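Side-chain contacts in CAIP (Helicobacter cinaedi, PDB 5LBH), which is a Dps-like mini-ferritin that probably oxidises and stores iron in a twelve-subunit shell, and that promotes the differentiation of macrophages into foam cells: residues 100-103 with 104-108; 40-43 with 44-47; 80-84 with 85-89; 109-112 with 113-117. All blocks are in the same frame, centred on the assembly; numbering follows the deposited sequence.

Contact 1: residues 100-103 with 104-108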
ATOM      1  N   TYR A 100      25.140  -4.656  26.092  1.00 30.61           N
ATOM      2  CA  TYR A 100      24.091  -3.647  26.252  1.00 30.72           C
ATOM      3  C   TYR A 100      24.290  -2.826  27.523  1.00 34.57           C
ATOM      4  O   TYR A 100      23.991  -1.627  27.549  1.00 31.42           O
ATOM      5  CB  TYR A 100      22.712  -4.300  26.285  1.00 32.36           C
ATOM      6  CG  TYR A 100      22.110  -4.537  24.946  1.00 27.33           C
ATOM      7  CD1 TYR A 100      22.838  -4.323  23.789  1.00 30.49           C
ATOM      8  CD2 TYR A 100      20.795  -4.913  24.832  1.00 26.22           C
ATOM      9  CE1 TYR A 100      22.277  -4.523  22.550  1.00 31.71           C
ATOM     10  CE2 TYR A 100      20.221  -5.115  23.602  1.00 33.99           C
ATOM     11  CZ  TYR A 100      20.963  -4.919  22.467  1.00 35.46           C
ATOM     12  OH  TYR A 100      20.383  -5.132  21.240  1.00 41.41           O
ATOM     13  N   GLU A 101      24.738  -3.473  28.606  1.00 34.84           N
ATOM     14  CA  GLU A 101      25.011  -2.752  29.843  1.00 36.90           C
ATOM     15  C   GLU A 101      26.153  -1.776  29.638  1.00 38.59           C
ATOM     16  O   GLU A 101      26.178  -0.693  30.239  1.00 41.47           O
ATOM     17  CB  GLU A 101      25.428  -3.723  30.947  1.00 35.20           C
ATOM     18  CG  GLU A 101      24.595  -4.952  31.032  1.00 40.29           C
ATOM     19  CD  GLU A 101      23.621  -4.901  32.143  1.00 48.97           C
ATOM     20  OE1 GLU A 101      23.061  -3.803  32.350  1.00 49.25           O
ATOM     21  OE2 GLU A 101      23.388  -5.966  32.769  1.00 49.84           O
ATOM     22  N   TYR A 102      27.108  -2.152  28.794  1.00 34.28           N
ATOM     23  CA  TYR A 102      28.196  -1.256  28.456  1.00 34.56           C
ATOM     24  C   TYR A 102      27.691  -0.062  27.657  1.00 31.17           C
ATOM     25  O   TYR A 102      27.982   1.087  27.995  1.00 33.78           O
ATOM     26  CB  TYR A 102      29.251  -2.032  27.687  1.00 32.32           C
ATOM     27  CG  TYR A 102      30.320  -1.168  27.096  1.00 36.34           C
ATOM     28  CD1 TYR A 102      30.340  -0.907  25.725  1.00 37.83           C
ATOM     29  CD2 TYR A 102      31.294  -0.593  27.896  1.00 31.26           C
ATOM     30  CE1 TYR A 102      31.324  -0.119  25.170  1.00 38.35           C
ATOM     31  CE2 TYR A 102      32.270   0.194  27.354  1.00 32.79           C
ATOM     32  CZ  TYR A 102      32.285   0.434  25.989  1.00 37.16           C
ATOM     33  OH  TYR A 102      33.268   1.235  25.436  1.00 40.64           O
ATOM     34  N   PHE A 103      26.897  -0.310  26.616  1.00 31.75           N
ATOM     35  CA  PHE A 103      26.333   0.793  25.841  1.00 31.25           C
ATOM     36  C   PHE A 103      25.428   1.665  26.703  1.00 31.48           C
ATOM     37  O   PHE A 103      25.385   2.886  26.519  1.00 31.53           O
ATOM     38  CB  PHE A 103      25.575   0.259  24.623  1.00 25.68           C
ATOM     39  CG  PHE A 103      26.460  -0.092  23.443  1.00 24.83           C
ATOM     40  CD1 PHE A 103      27.058   0.898  22.674  1.00 28.17           C
ATOM     41  CD2 PHE A 103      26.681  -1.424  23.090  1.00 25.92           C
ATOM     42  CE1 PHE A 103      27.849   0.569  21.554  1.00 22.61           C
ATOM     43  CE2 PHE A 103      27.465  -1.761  21.997  1.00 22.32           C
ATOM     44  CZ  PHE A 103      28.061  -0.767  21.234  1.00 24.94           C
ATOM     45  N   LEU A 104      24.709   1.071  27.657  1.00 31.05           N
ATOM     46  CA  LEU A 104      23.861   1.886  28.523  1.00 31.33           C
ATOM     47  C   LEU A 104      24.691   2.912  29.298  1.00 35.36           C
ATOM     48  O   LEU A 104      24.359   4.107  29.307  1.00 34.64           O
ATOM     49  CB  LEU A 104      23.050   0.998  29.462  1.00 28.01           C
ATOM     50  CG  LEU A 104      22.243   1.718  30.539  1.00 29.86           C
ATOM     51  CD1 LEU A 104      21.049   2.475  29.963  1.00 30.16           C
ATOM     52  CD2 LEU A 104      21.760   0.702  31.544  1.00 27.76           C
ATOM     53  N   LYS A 105      25.799   2.474  29.928  1.00 34.19           N
ATOM     54  CA  LYS A 105      26.697   3.418  30.605  1.00 30.95           C
ATOM     55  C   LYS A 105      27.164   4.511  29.652  1.00 31.58           C
ATOM     56  O   LYS A 105      27.097   5.701  29.971  1.00 28.73           O
ATOM     57  CB  LYS A 105      27.910   2.700  31.192  1.00 39.14           C
ATOM     58  CG  LYS A 105      27.705   2.014  32.527  1.00 44.95           C
ATOM     59  CD  LYS A 105      29.058   1.595  33.102  1.00 53.75           C
ATOM     60  CE  LYS A 105      29.725   0.464  32.295  1.00 57.27           C
ATOM     61  NZ  LYS A 105      29.236  -0.897  32.688  1.00 52.60           N
ATOM     62  N   LEU A 106      27.601   4.114  28.455  1.00 33.81           N
ATOM     63  CA  LEU A 106      28.134   5.058  27.478  1.00 31.95           C
ATOM     64  C   LEU A 106      27.100   6.121  27.096  1.00 34.98           C
ATOM     65  O   LEU A 106      27.389   7.325  27.126  1.00 36.27           O
ATOM     66  CB  LEU A 106      28.579   4.283  26.250  1.00 26.40           C
ATOM     67  CG  LEU A 106      29.909   4.588  25.604  1.00 32.13           C
ATOM     68  CD1 LEU A 106      30.956   4.641  26.703  1.00 25.38           C
ATOM     69  CD2 LEU A 106      30.214   3.493  24.583  1.00 31.16           C
ATOM     70  N   PHE A 107      25.870   5.700  26.788  1.00 30.72           N
ATOM     71  CA  PHE A 107      24.850   6.668  26.404  1.00 31.55           C
ATOM     72  C   PHE A 107      24.397   7.503  27.589  1.00 33.99           C
ATOM     73  O   PHE A 107      24.088   8.692  27.424  1.00 34.63           O
ATOM     74  CB  PHE A 107      23.652   5.966  25.777  1.00 28.47           C
ATOM     75  CG  PHE A 107      23.849   5.648  24.341  1.00 30.95           C
ATOM     76  CD1 PHE A 107      23.830   6.665  23.384  1.00 30.09           C
ATOM     77  CD2 PHE A 107      24.086   4.342  23.935  1.00 23.54           C
ATOM     78  CE1 PHE A 107      24.011   6.375  22.044  1.00 25.59           C
ATOM     79  CE2 PHE A 107      24.273   4.051  22.594  1.00 24.46           C
ATOM     80  CZ  PHE A 107      24.236   5.069  21.652  1.00 23.72           C
ATOM     81  N   THR A 108      24.380   6.916  28.785  1.00 31.30           N
ATOM     82  CA  THR A 108      24.053   7.695  29.972  1.00 30.79           C
ATOM     83  C   THR A 108      25.065   8.807  30.194  1.00 31.39           C
ATOM     84  O   THR A 108      24.692   9.961  30.422  1.00 32.27           O
ATOM     85  CB  THR A 108      23.983   6.785  31.195  1.00 32.06           C
ATOM     86  OG1 THR A 108      23.069   5.711  30.932  1.00 38.88           O
ATOM     87  CG2 THR A 108      23.565   7.565  32.423  1.00 20.02           C
TER
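The Y102 ring meets a methyl of L106 one turn further along helix 89-116: L106 CD2 lies 3.8 Å from Y102 CE1 and comes in at a slant, between face and edge. The same methyl is 3.9 Å from Y102 OH, so it flanks the outer half of the ring. One residue along, F103 and F107 repeat the i to i+4 spacing with nearly identical side-chain torsions. Their rings approach loosely, F103 CD1 to F107 CE2 at 4.2 Å and again aslant, while the carbonyl oxygen F103 O sits near the ring plane at the F107 edge, beside CD2.

With CG swung anti to its backbone N (chi1 171°), the Y102 ring leans over the flank of the helix on which L106 lies. Its hydroxyl is hydrogen-bonded to D14 on helix 4-28, and L106 packs on I11 and D14 of that same helix. The two phenylalanines face the bundle interior; F103 meets the F48 ring of helix 34-61, and F107 rests on I11 and V130. In the four-helix bundle of the ferritin fold, helix 89-116 turns different residues to each neighbouring helix.

The backbone bonds L106 N to Y102 O (3.1 Å) and F107 N to F103 O (2.9 Å) fix the spacing of both pairs. T108 OG1 joins its own N in gripping L104 O, reaching it from above the carbonyl plane at 2.6 Å. Across these segments, then, side chains meet through apolar surface, and the tyrosine hydroxyl finds its polar partner on another helix.

Contact 2: residues 40-43 with 44-47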
ATOM      1  N   ALA A  40      16.586 -12.255  15.399  1.00 39.79           N
ATOM      2  CA  ALA A  40      16.815 -11.181  16.363  1.00 37.86           C
ATOM      3  C   ALA A  40      18.191 -10.558  16.165  1.00 42.45           C
ATOM      4  O   ALA A  40      18.329  -9.330  16.147  1.00 45.81           O
ATOM      5  CB  ALA A  40      16.646 -11.686  17.792  1.00 26.36           C
ATOM      6  N   THR A  41      19.228 -11.387  16.005  1.00 37.56           N
ATOM      7  CA  THR A  41      20.556 -10.837  15.761  1.00 38.71           C
ATOM      8  C   THR A  41      20.578  -9.990  14.487  1.00 37.53           C
ATOM      9  O   THR A  41      21.340  -9.017  14.394  1.00 35.42           O
ATOM     10  CB  THR A  41      21.606 -11.951  15.669  1.00 34.03           C
ATOM     11  OG1 THR A  41      21.218 -12.891  14.670  1.00 39.96           O
ATOM     12  CG2 THR A  41      21.753 -12.667  16.996  1.00 33.89           C
ATOM     13  N   GLN A  42      19.771 -10.343  13.484  1.00 37.69           N
ATOM     14  CA  GLN A  42      19.795  -9.529  12.275  1.00 43.01           C
ATOM     15  C   GLN A  42      19.180  -8.154  12.537  1.00 41.02           C
ATOM     16  O   GLN A  42      19.693  -7.131  12.072  1.00 41.84           O
ATOM     17  CB  GLN A  42      19.063 -10.209  11.132  1.00 39.28           C
ATOM     18  CG  GLN A  42      19.142  -9.344   9.889  1.00 48.46           C
ATOM     19  CD  GLN A  42      18.200  -9.752   8.787  1.00 50.57           C
ATOM     20  OE1 GLN A  42      17.119  -9.190   8.663  1.00 59.03           O
ATOM     21  NE2 GLN A  42      18.586 -10.762   8.002  1.00 48.15           N
ATOM     22  N   GLU A  43      18.090  -8.114  13.298  1.00 35.06           N
ATOM     23  CA  GLU A  43      17.506  -6.841  13.695  1.00 40.98           C
ATOM     24  C   GLU A  43      18.475  -6.001  14.523  1.00 36.53           C
ATOM     25  O   GLU A  43      18.515  -4.771  14.386  1.00 37.57           O
ATOM     26  CB  GLU A  43      16.218  -7.096  14.472  1.00 40.63           C
ATOM     27  CG  GLU A  43      15.144  -7.713  13.622  1.00 43.11           C
ATOM     28  CD  GLU A  43      13.890  -7.987  14.415  1.00 58.89           C
ATOM     29  OE1 GLU A  43      12.787  -7.939  13.818  1.00 62.87           O
ATOM     30  OE2 GLU A  43      14.009  -8.247  15.638  1.00 55.37           O
ATOM     31  N   ILE A  44      19.265  -6.645  15.386  1.00 35.25           N
ATOM     32  CA  ILE A  44      20.194  -5.915  16.244  1.00 31.93           C
ATOM     33  C   ILE A  44      21.329  -5.297  15.430  1.00 33.11           C
ATOM     34  O   ILE A  44      21.696  -4.137  15.637  1.00 37.46           O
ATOM     35  CB  ILE A  44      20.724  -6.824  17.359  1.00 33.30           C
ATOM     36  CG1 ILE A  44      19.594  -7.214  18.322  1.00 33.91           C
ATOM     37  CG2 ILE A  44      21.925  -6.190  18.051  1.00 27.03           C
ATOM     38  CD1 ILE A  44      20.057  -8.152  19.444  1.00 34.18           C
ATOM     39  N   TYR A  45      21.936  -6.053  14.516  1.00 33.86           N
ATOM     40  CA  TYR A  45      23.047  -5.417  13.822  1.00 36.49           C
ATOM     41  C   TYR A  45      22.572  -4.334  12.857  1.00 34.01           C
ATOM     42  O   TYR A  45      23.337  -3.409  12.575  1.00 34.27           O
ATOM     43  CB  TYR A  45      23.959  -6.454  13.130  1.00 29.04           C
ATOM     44  CG  TYR A  45      23.453  -7.278  11.946  1.00 36.78           C
ATOM     45  CD1 TYR A  45      23.073  -6.680  10.733  1.00 39.98           C
ATOM     46  CD2 TYR A  45      23.449  -8.680  12.007  1.00 36.66           C
ATOM     47  CE1 TYR A  45      22.642  -7.457   9.633  1.00 33.31           C
ATOM     48  CE2 TYR A  45      23.042  -9.455  10.924  1.00 36.22           C
ATOM     49  CZ  TYR A  45      22.635  -8.840   9.742  1.00 39.44           C
ATOM     50  OH  TYR A  45      22.241  -9.624   8.682  1.00 39.23           O
ATOM     51  N   GLU A  46      21.320  -4.390  12.394  1.00 31.97           N
ATOM     52  CA  GLU A  46      20.802  -3.307  11.562  1.00 38.77           C
ATOM     53  C   GLU A  46      20.548  -2.052  12.384  1.00 38.12           C
ATOM     54  O   GLU A  46      20.761  -0.940  11.892  1.00 33.97           O
ATOM     55  CB  GLU A  46      19.512  -3.743  10.851  1.00 39.62           C
ATOM     56  CG  GLU A  46      19.736  -4.713   9.679  1.00 45.38           C
ATOM     57  CD  GLU A  46      18.440  -5.369   9.145  1.00 57.65           C
ATOM     58  OE1 GLU A  46      17.345  -5.167   9.730  1.00 54.30           O
ATOM     59  OE2 GLU A  46      18.528  -6.129   8.149  1.00 55.18           O
ATOM     60  N   GLN A  47      20.179  -2.206  13.662  1.00 38.41           N
ATOM     61  CA  GLN A  47      19.970  -1.036  14.503  1.00 37.74           C
ATOM     62  C   GLN A  47      21.292  -0.376  14.884  1.00 38.05           C
ATOM     63  O   GLN A  47      21.375   0.859  14.914  1.00 37.14           O
ATOM     64  CB  GLN A  47      19.206  -1.427  15.778  1.00 40.08           C
ATOM     65  CG  GLN A  47      17.741  -1.770  15.567  1.00 51.97           C
ATOM     66  CD  GLN A  47      16.880  -0.526  15.324  1.00 68.28           C
ATOM     67  OE1 GLN A  47      16.327  -0.342  14.232  1.00 71.61           O
ATOM     68  NE2 GLN A  47      16.755   0.325  16.344  1.00 68.75           N
TER
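Y45 holds its ring between the backbone N and the carbonyl carbon (chi1 67°), which folds it back over the preceding turn of helix 34-61, and Q42 runs out extended with CG anti to its N (chi1 -179°), alongside that ring. The two side chains cross at a slant. Q42 CA forms a CH-pi contact 3.9 Å from the ring centroid and 24° off its normal, while Q42 O lies 3.6 Å above the ring plane over its centre. Further out, Q42 CG touches Y45 OH at 3.3 Å.

The ring is also stacked with H23 and meets H26 edge-to-face, both on helix 4-28; it packs on D53 of the second subunit and lies about 4 Å from a bound iron(III) ion. This setting fits the inter-subunit iron site of Dps proteins. On the outer side, Q42 OE1 and E46 OE2 stand 3.4 Å apart as two acceptors, a pairing that at this resolution may simply reflect the modelled orientation of the amide. E43 has a salt bridge to K39.

Chemically, Y45 is braced by backbone and imidazoles beside the metal, whereas the side-chain ends of Q42 and E46 share no bond, their residues being linked through E46 N and Q42 O.

Contact 3: residues 80-84 with 85-89; sequences KEESK and TSFCS
T85 meets the end of the preceding loop through its methyl, with CG2 3.4 Å from S83 O and close to the carbonyl carbon of K84. The side chain also packs on M65 of the second subunit, which places this turn at a subunit boundary. At S86 the chain opens toward an extended conformation, and the hydroxyl is hydrogen-bonded to K30 NZ.

F87 brings the ring that E82 and K84 meet. Its backbone bonds to N28 and K30 pair the short, weakly bonded strand 87-88 in parallel with 29-30. From there CG, anti to the carbonyl carbon (chi1 -49°), sends the ring back toward E82 and K84. E82 CG lies at the ring edge, near its plane, 3.8 Å from F87 CZ, and the two side chains run past each other in opposite directions with carboxylate and ring planes 46° apart. K84 O is 3.5 Å from F87 CZ, on a slant to the ring, and accepts a hydrogen bond from N24 ND2. F25 of helix 4-28 meets the ring edge-to-face, and N24 and N28 of that helix also touch F87. C88 then takes the N-cap position of helix 89-116, and S89 begins the helix with its hydroxyl bonded to that of T37.

The loop braces itself as well: K84 N donates to E82 OE1 (3.1 Å, N-H...O 164°), approaching from above the carboxylate plane. K84 NZ passes 4.2 Å from F87 CE2 but has its salt bridge with E91. The chemistry thus divides in two, aliphatic carbon and a carbonyl against the phenylalanine, with the charged ends of E82 and K84 committed to other partners.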
ATOM      1  N   LYS A  80      35.210  -6.142  23.070  1.00 43.34           N
ATOM      2  CA  LYS A  80      36.169  -7.127  22.583  1.00 42.69           C
ATOM      3  C   LYS A  80      35.602  -7.868  21.385  1.00 38.76           C
ATOM      4  O   LYS A  80      34.406  -8.156  21.333  1.00 34.97           O
ATOM      5  CB  LYS A  80      36.521  -8.133  23.680  1.00 43.98           C
ATOM      6  CG  LYS A  80      36.995  -7.515  24.992  1.00 46.35           C
ATOM      7  CD  LYS A  80      38.459  -7.141  24.950  1.00 51.23           C
ATOM      8  CE  LYS A  80      38.926  -6.581  26.304  1.00 72.39           C
ATOM      9  NZ  LYS A  80      38.685  -7.536  27.436  1.00 74.63           N
ATOM     10  N   GLU A  81      36.461  -8.162  20.415  1.00 32.28           N
ATOM     11  CA  GLU A  81      36.064  -9.040  19.326  1.00 33.47           C
ATOM     12  C   GLU A  81      35.989 -10.488  19.803  1.00 35.34           C
ATOM     13  O   GLU A  81      36.578 -10.865  20.816  1.00 39.23           O
ATOM     14  CB  GLU A  81      37.006  -8.887  18.130  1.00 37.11           C
ATOM     15  CG  GLU A  81      36.768  -7.565  17.403  1.00 43.45           C
ATOM     16  CD  GLU A  81      37.314  -7.525  15.980  1.00 44.87           C
ATOM     17  OE1 GLU A  81      38.555  -7.443  15.812  1.00 42.28           O
ATOM     18  OE2 GLU A  81      36.481  -7.624  15.030  1.00 44.37           O
ATOM     19  N   GLU A  82      35.181 -11.280  19.103  1.00 30.21           N
ATOM     20  CA  GLU A  82      34.921 -12.668  19.454  1.00 32.47           C
ATOM     21  C   GLU A  82      35.446 -13.610  18.373  1.00 37.61           C
ATOM     22  O   GLU A  82      34.981 -13.569  17.224  1.00 40.01           O
ATOM     23  CB  GLU A  82      33.426 -12.889  19.698  1.00 34.85           C
ATOM     24  CG  GLU A  82      33.043 -14.326  20.015  1.00 35.04           C
ATOM     25  CD  GLU A  82      33.796 -14.900  21.199  1.00 41.34           C
ATOM     26  OE1 GLU A  82      34.986 -15.231  21.042  1.00 41.67           O
ATOM     27  OE2 GLU A  82      33.203 -15.044  22.287  1.00 47.37           O
ATOM     28  N   SER A  83      36.392 -14.476  18.748  1.00 34.27           N
ATOM     29  CA  SER A  83      37.007 -15.399  17.806  1.00 32.24           C
ATOM     30  C   SER A  83      36.278 -16.734  17.689  1.00 31.76           C
ATOM     31  O   SER A  83      36.382 -17.383  16.647  1.00 35.25           O
ATOM     32  CB  SER A  83      38.462 -15.652  18.209  1.00 37.02           C
ATOM     33  OG  SER A  83      39.328 -14.664  17.658  1.00 43.62           O
ATOM     34  N   LYS A  84      35.542 -17.171  18.712  1.00 33.75           N
ATOM     35  CA  LYS A  84      34.798 -18.424  18.606  1.00 32.97           C
ATOM     36  C   LYS A  84      33.756 -18.348  17.487  1.00 37.80           C
ATOM     37  O   LYS A  84      33.353 -17.270  17.041  1.00 36.85           O
ATOM     38  CB  LYS A  84      34.117 -18.773  19.931  1.00 33.33           C
ATOM     39  CG  LYS A  84      34.997 -18.550  21.159  1.00 42.33           C
ATOM     40  CD  LYS A  84      34.202 -18.716  22.444  1.00 45.58           C
ATOM     41  CE  LYS A  84      33.274 -19.930  22.326  1.00 52.49           C
ATOM     42  NZ  LYS A  84      31.960 -19.769  23.050  1.00 55.91           N
ATOM     43  N   THR A  85      33.313 -19.525  17.034  1.00 34.78           N
ATOM     44  CA  THR A  85      32.562 -19.655  15.788  1.00 33.05           C
ATOM     45  C   THR A  85      31.351 -20.560  15.939  1.00 31.83           C
ATOM     46  O   THR A  85      30.922 -21.176  14.959  1.00 30.92           O
ATOM     47  CB  THR A  85      33.451 -20.176  14.638  1.00 34.22           C
ATOM     48  OG1 THR A  85      33.578 -21.605  14.718  1.00 42.66           O
ATOM     49  CG2 THR A  85      34.814 -19.509  14.584  1.00 38.00           C
ATOM     50  N   SER A  86      30.825 -20.698  17.147  1.00 32.50           N
ATOM     51  CA  SER A  86      29.676 -21.562  17.361  1.00 30.85           C
ATOM     52  C   SER A  86      29.051 -21.160  18.689  1.00 30.69           C
ATOM     53  O   SER A  86      29.772 -20.981  19.671  1.00 32.00           O
ATOM     54  CB  SER A  86      30.127 -23.036  17.346  1.00 31.05           C
ATOM     55  OG  SER A  86      29.041 -23.935  17.363  1.00 42.24           O
ATOM     56  N   PHE A  87      27.737 -20.950  18.713  1.00 31.09           N
ATOM     57  CA  PHE A  87      27.085 -20.487  19.931  1.00 30.75           C
ATOM     58  C   PHE A  87      25.729 -21.147  20.105  1.00 32.94           C
ATOM     59  O   PHE A  87      25.008 -21.377  19.135  1.00 36.95           O
ATOM     60  CB  PHE A  87      26.903 -18.961  19.931  1.00 33.66           C
ATOM     61  CG  PHE A  87      28.149 -18.205  19.567  1.00 33.88           C
ATOM     62  CD1 PHE A  87      28.414 -17.884  18.242  1.00 29.83           C
ATOM     63  CD2 PHE A  87      29.064 -17.835  20.549  1.00 28.89           C
ATOM     64  CE1 PHE A  87      29.566 -17.205  17.903  1.00 32.74           C
ATOM     65  CE2 PHE A  87      30.209 -17.153  20.223  1.00 34.14           C
ATOM     66  CZ  PHE A  87      30.465 -16.829  18.900  1.00 35.68           C
ATOM     67  N   CYS A  88      25.406 -21.487  21.343  1.00 34.56           N
ATOM     68  CA  CYS A  88      24.021 -21.750  21.678  1.00 37.33           C
ATOM     69  C   CYS A  88      23.321 -20.429  21.998  1.00 38.99           C
ATOM     70  O   CYS A  88      23.954 -19.396  22.235  1.00 41.18           O
ATOM     71  CB  CYS A  88      23.932 -22.765  22.823  1.00 34.67           C
ATOM     72  SG  CYS A  88      24.365 -22.170  24.430  1.00 44.26           S
ATOM     73  N   SER A  89      21.995 -20.467  21.963  1.00 43.07           N
ATOM     74  CA  SER A  89      21.202 -19.251  22.066  1.00 33.56           C
ATOM     75  C   SER A  89      21.295 -18.615  23.446  1.00 39.73           C
ATOM     76  O   SER A  89      21.165 -17.393  23.567  1.00 39.04           O
ATOM     77  CB  SER A  89      19.753 -19.566  21.728  1.00 40.02           C
ATOM     78  OG  SER A  89      19.367 -18.847  20.572  1.00 51.83           O
TER

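Contact 4: residues 109-112 with 113-117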
ATOM      1  N   GLU A 109      26.354   8.487  30.112  1.00 32.92           N
ATOM      2  CA  GLU A 109      27.338   9.526  30.354  1.00 34.93           C
ATOM      3  C   GLU A 109      27.325  10.567  29.238  1.00 35.47           C
ATOM      4  O   GLU A 109      27.513  11.755  29.502  1.00 34.41           O
ATOM      5  CB  GLU A 109      28.717   8.900  30.551  1.00 35.04           C
ATOM      6  CG  GLU A 109      29.798   9.921  30.919  1.00 45.61           C
ATOM      7  CD  GLU A 109      29.442  10.769  32.177  1.00 55.27           C
ATOM      8  OE1 GLU A 109      28.700  10.260  33.062  1.00 54.05           O
ATOM      9  OE2 GLU A 109      29.902  11.938  32.253  1.00 50.69           O
ATOM     10  N   LEU A 110      27.039  10.154  28.003  1.00 35.28           N
ATOM     11  CA  LEU A 110      26.852  11.117  26.920  1.00 33.66           C
ATOM     12  C   LEU A 110      25.725  12.095  27.225  1.00 33.85           C
ATOM     13  O   LEU A 110      25.848  13.296  26.963  1.00 34.89           O
ATOM     14  CB  LEU A 110      26.565  10.381  25.609  1.00 34.52           C
ATOM     15  CG  LEU A 110      26.156  11.213  24.384  1.00 35.57           C
ATOM     16  CD1 LEU A 110      27.217  12.216  23.997  1.00 30.22           C
ATOM     17  CD2 LEU A 110      25.804  10.320  23.201  1.00 32.74           C
ATOM     18  N   SER A 111      24.609  11.601  27.752  1.00 33.84           N
ATOM     19  CA  SER A 111      23.487  12.489  28.053  1.00 39.10           C
ATOM     20  C   SER A 111      23.855  13.500  29.148  1.00 36.47           C
ATOM     21  O   SER A 111      23.565  14.698  29.031  1.00 35.19           O
ATOM     22  CB  SER A 111      22.262  11.654  28.440  1.00 33.92           C
ATOM     23  OG  SER A 111      21.139  12.480  28.665  1.00 37.09           O
ATOM     24  N   ALA A 112      24.496  13.031  30.218  1.00 32.26           N
ATOM     25  CA  ALA A 112      24.900  13.922  31.301  1.00 36.91           C
ATOM     26  C   ALA A 112      25.882  14.980  30.818  1.00 34.60           C
ATOM     27  O   ALA A 112      25.750  16.160  31.159  1.00 35.71           O
ATOM     28  CB  ALA A 112      25.530  13.124  32.438  1.00 28.22           C
ATOM     29  N   GLN A 113      26.867  14.577  30.019  1.00 30.63           N
ATOM     30  CA  GLN A 113      27.871  15.524  29.556  1.00 30.94           C
ATOM     31  C   GLN A 113      27.257  16.526  28.594  1.00 35.33           C
ATOM     32  O   GLN A 113      27.531  17.729  28.679  1.00 39.94           O
ATOM     33  CB  GLN A 113      29.015  14.787  28.859  1.00 27.74           C
ATOM     34  CG  GLN A 113      29.963  14.067  29.796  1.00 35.81           C
ATOM     35  CD  GLN A 113      30.800  15.013  30.639  1.00 41.24           C
ATOM     36  OE1 GLN A 113      30.945  16.203  30.318  1.00 34.25           O
ATOM     37  NE2 GLN A 113      31.345  14.491  31.738  1.00 36.38           N
ATOM     38  N   ALA A 114      26.398  16.050  27.689  1.00 35.15           N
ATOM     39  CA  ALA A 114      25.785  16.939  26.712  1.00 35.86           C
ATOM     40  C   ALA A 114      24.859  17.952  27.386  1.00 37.00           C
ATOM     41  O   ALA A 114      24.818  19.126  26.983  1.00 37.84           O
ATOM     42  CB  ALA A 114      25.057  16.120  25.638  1.00 28.86           C
ATOM     43  N   ASP A 115      24.106  17.526  28.408  1.00 32.64           N
ATOM     44  CA  ASP A 115      23.250  18.479  29.113  1.00 33.95           C
ATOM     45  C   ASP A 115      24.093  19.533  29.829  1.00 34.85           C
ATOM     46  O   ASP A 115      23.740  20.716  29.828  1.00 36.93           O
ATOM     47  CB  ASP A 115      22.332  17.747  30.107  1.00 32.88           C
ATOM     48  CG  ASP A 115      21.019  17.218  29.464  1.00 45.38           C
ATOM     49  OD1 ASP A 115      20.477  17.861  28.534  1.00 38.51           O
ATOM     50  OD2 ASP A 115      20.506  16.157  29.901  1.00 46.11           O
ATOM     51  N   SER A 116      25.263  19.142  30.360  1.00 34.99           N
ATOM     52  CA  SER A 116      26.179  20.103  30.981  1.00 33.10           C
ATOM     53  C   SER A 116      26.637  21.179  30.010  1.00 36.54           C
ATOM     54  O   SER A 116      26.967  22.287  30.432  1.00 43.07           O
ATOM     55  CB  SER A 116      27.421  19.396  31.518  1.00 34.48           C
ATOM     56  OG  SER A 116      27.110  18.593  32.625  1.00 39.50           O
ATOM     57  N   GLN A 117      26.730  20.868  28.726  1.00 39.58           N
ATOM     58  CA  GLN A 117      27.142  21.852  27.738  1.00 37.57           C
ATOM     59  C   GLN A 117      25.961  22.532  27.061  1.00 37.35           C
ATOM     60  O   GLN A 117      26.159  23.278  26.099  1.00 43.33           O
ATOM     61  CB  GLN A 117      28.026  21.202  26.669  1.00 41.86           C
ATOM     62  CG  GLN A 117      29.312  20.578  27.158  1.00 41.14           C
ATOM     63  CD  GLN A 117      30.054  19.893  26.020  1.00 53.18           C
ATOM     64  OE1 GLN A 117      29.706  20.085  24.844  1.00 49.39           O
ATOM     65  NE2 GLN A 117      31.081  19.089  26.354  1.00 48.43           N
TER
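E109 and Q113 are joined twice on the more open flank of the helix, by backbone and by side chain. Q113 N bonds to E109 O at 2.9 Å, and Q113 NE2 reaches E109 OE2 at 3.0 Å with an N-H...O angle of 149°. The carboxylate oxygen is met nearly along its C-O axis, although the carboxylate and amide planes stand 60° apart. Both chains bend at chi2, E109 starting with CG anti to its N (chi1 -176°), and this curls the two ends toward each other over the helix surface. Q113 CG also lies alongside, 3.3 Å from E109 OE2.

The opposite character appears at L110, S111 and A114, which are buried. L110 rests on L8 and A126, while A114 CB tucks against L110 O and packs on V4. In the four-helix bundle of the ferritin fold, these residues are the ones through which the last turns of helix 89-116 pack on helices 4-28 and 120-144. S111 OG and D115 OD2 are 3.9 Å apart and not bonded to each other; S111 OG is hydrogen-bonded to D127 and to K120 of the third subunit, and D115 forms a salt bridge with that same lysine.

Toward the exposed end, S116 doubles its own helical link. Its N and its OG both donate to A112 O, each at 3.1 Å, and they reach it from opposite faces of the carbonyl plane. Q117, next in line, is the first residue to leave helical backbone angles, while its N still bonds to Q113 O at 3.2 Å.

How the contacts relate
Contacts 1 and 4 are consecutive lengths of helix 89-116, with centres about 14 Å apart, and contact 3 leads into the same helix at its N-terminal end, about 34 Å from contact 4 between centres. Contact 2 belongs to helix 34-61 yet touches contact 1, where Y100 OH packs 3.5 Å from I44 CD1; this links two helices of the bundle. Of the four, contact 2 is the one beside metal: the Y45 side chain is about 4 Å from a bound iron, against about 14 Å for that of F87 in contact 3. Contacts 2, 3 and 4 each reach a neighbouring subunit, whereas contact 1 stays within its own chain.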